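Local structure of UDP-glucose 4-epimerase (Campylobacter jejuni subsp. jejuni serotype O:2, 7K3P) at residues 30-35 and 254-259. The protein interconverts UDP-glucose and UDP-galactose, and probably their N-acetylated counterparts, by epimerising the sugar at C4 with the help of bound NAD. The protein carries 2 engineered substitutions. Residues are numbered along the deposited sequence; the frame is centred on the assembly and turned at random.
Sequences SHTLRQ and AHLAAL
L256 reaches across to T32 and Q35 with the two methyls of its isobutyl end: CD1 lies between T32 and the glutamine side chain, while CD2 turns to Q35 alone. CD1 meets T32 CG2 at 3.7 Å, the two side chains pointing opposite ways and overlapping flank to flank. T32 can offer a methyl here because CG2 lies anti to its backbone N; OG1, beside that N (chi1 -63°), hydrogen-bonds instead to the carbonyl of I28 and to S252 OG. The other methyl, CD2, sits 4.1 Å from Q35 CB and 4.0 Å from the backbone oxygen Q35 O. Beyond CG the glutamine runs extended and slants across the leucine, with OE1 4.0 Å from L256 CD1, a plain van der Waals contact. Its NE2 is taken by the carbonyl of D249, which ties the amide to the start of the other helix. H255 adds just the looser touch of CB on T32 CG2 at 4.4 Å, while its imidazole is gripped at both nitrogens, ND1 by the carbonyl of I251 and NE2 by S136 OG. The segment axes come no closer than 10.3 Å, crossing at -60°, and the contact is small. It joins helix 27-37, which follows strand 18-22 and the probable GxGxxG turn of the Rossmann fold, to helix 248-261; L33 packs on helix 54-61, and H255, A258 and L259 lie against I134 of strand 132-136.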
loop_
_atom_site.group_PDB
_atom_site.type_symbol
_atom_site.label_atom_id
_atom_site.label_comp_id
_atom_site.label_asym_id
_atom_site.label_seq_id
_atom_site.Cartn_x
_atom_site.Cartn_y
_atom_site.Cartn_z
ATOM N N SER A 30 -6.732 13.100 21.685
ATOM C CA SER A 30 -6.779 13.732 23.002
ATOM C C SER A 30 -8.085 13.400 23.731
ATOM O O SER A 30 -8.086 13.184 24.945
ATOM C CB SER A 30 -6.605 15.242 22.895
ATOM O OG SER A 30 -7.666 15.829 22.173
ATOM N N HIS A 31 -9.194 13.357 22.997
ATOM C CA HIS A 31 -10.469 12.960 23.596
ATOM C C HIS A 31 -10.450 11.510 24.038
ATOM O O HIS A 31 -11.045 11.150 25.063
ATOM C CB HIS A 31 -11.622 13.189 22.621
ATOM C CG HIS A 31 -12.013 14.620 22.496
ATOM N ND1 HIS A 31 -11.286 15.529 21.761
ATOM C CD2 HIS A 31 -13.040 15.313 23.047
ATOM C CE1 HIS A 31 -11.858 16.718 21.845
ATOM N NE2 HIS A 31 -12.923 16.611 22.618
ATOM N N THR A 32 -9.771 10.671 23.262
ATOM C CA THR A 32 -9.626 9.270 23.624
ATOM C C THR A 32 -8.680 9.164 24.823
ATOM O O THR A 32 -8.865 8.329 25.722
ATOM C CB THR A 32 -9.106 8.445 22.432
ATOM O OG1 THR A 32 -10.068 8.490 21.367
ATOM C CG2 THR A 32 -8.859 6.988 22.828
ATOM N N LEU A 33 -7.663 10.018 24.831
ATOM C CA LEU A 33 -6.743 10.098 25.962
ATOM C C LEU A 33 -7.505 10.389 27.252
ATOM O O LEU A 33 -7.324 9.693 28.255
ATOM C CB LEU A 33 -5.700 11.193 25.721
ATOM C CG LEU A 33 -4.805 11.532 26.919
ATOM C CD1 LEU A 33 -3.992 10.312 27.316
ATOM C CD2 LEU A 33 -3.902 12.740 26.611
ATOM N N ARG A 34 -8.358 11.414 27.217
ATOM C CA ARG A 34 -9.137 11.813 28.394
ATOM C C ARG A 34 -9.951 10.641 28.949
ATOM O O ARG A 34 -9.979 10.407 30.164
ATOM C CB ARG A 34 -10.047 13.000 28.060
ATOM C CG ARG A 34 -10.899 13.498 29.222
ATOM C CD ARG A 34 -11.659 14.764 28.850
ATOM N NE ARG A 34 -10.762 15.829 28.393
ATOM C CZ ARG A 34 -10.277 16.796 29.171
ATOM N NH1 ARG A 34 -10.596 16.845 30.461
ATOM N NH2 ARG A 34 -9.466 17.715 28.658
ATOM N N GLN A 35 -10.596 9.892 28.058
ATOM C CA GLN A 35 -11.372 8.724 28.467
ATOM C C GLN A 35 -10.518 7.588 29.024
ATOM O O GLN A 35 -10.934 6.898 29.960
ATOM C CB GLN A 35 -12.226 8.212 27.305
ATOM C CG GLN A 35 -13.230 9.238 26.786
ATOM C CD GLN A 35 -14.173 8.631 25.766
ATOM O OE1 GLN A 35 -14.226 7.414 25.616
ATOM N NE2 GLN A 35 -14.913 9.480 25.054
ATOM N N ALA A 254 -15.463 4.359 21.158
ATOM C CA ALA A 254 -15.421 3.133 20.345
ATOM C C ALA A 254 -14.014 2.563 20.241
ATOM O O ALA A 254 -13.827 1.369 19.997
ATOM C CB ALA A 254 -15.997 3.381 18.943
ATOM N N HIS A 255 -13.010 3.419 20.397
ATOM C CA HIS A 255 -11.635 2.930 20.359
ATOM C C HIS A 255 -11.334 2.143 21.647
ATOM O O HIS A 255 -10.684 1.093 21.610
ATOM C CB HIS A 255 -10.669 4.095 20.129
ATOM C CG HIS A 255 -10.591 4.530 18.694
ATOM N ND1 HIS A 255 -11.590 5.258 18.077
ATOM C CD2 HIS A 255 -9.641 4.318 17.750
ATOM C CE1 HIS A 255 -11.244 5.494 16.821
ATOM N NE2 HIS A 255 -10.068 4.938 16.597
ATOM N N LEU A 256 -11.842 2.637 22.776
ATOM C CA LEU A 256 -11.749 1.897 24.033
ATOM C C LEU A 256 -12.486 0.577 23.885
ATOM O O LEU A 256 -11.952 -0.486 24.218
ATOM C CB LEU A 256 -12.318 2.720 25.199
ATOM C CG LEU A 256 -11.366 3.718 25.861
ATOM C CD1 LEU A 256 -11.104 4.943 24.968
ATOM C CD2 LEU A 256 -11.898 4.150 27.238
ATOM N N ALA A 257 -13.703 0.630 23.340
ATOM C CA ALA A 257 -14.467 -0.602 23.155
ATOM C C ALA A 257 -13.732 -1.600 22.266
ATOM O O ALA A 257 -13.816 -2.804 22.499
ATOM C CB ALA A 257 -15.880 -0.310 22.618
ATOM N N ALA A 258 -13.014 -1.104 21.251
ATOM C CA ALA A 258 -12.262 -1.968 20.319
ATOM C C ALA A 258 -11.125 -2.689 21.034
ATOM O O ALA A 258 -10.811 -3.845 20.741
ATOM C CB ALA A 258 -11.690 -1.131 19.149
ATOM N N LEU A 259 -10.473 -1.978 21.944
ATOM C CA LEU A 259 -9.392 -2.578 22.722
ATOM C C LEU A 259 -9.967 -3.654 23.637
ATOM O O LEU A 259 -9.455 -4.779 23.684
ATOM C CB LEU A 259 -8.655 -1.513 23.539
ATOM C CG LEU A 259 -7.524 -2.076 24.398
ATOM C CD1 LEU A 259 -6.624 -2.956 23.542
ATOM C CD2 LEU A 259 -6.735 -0.953 25.052
#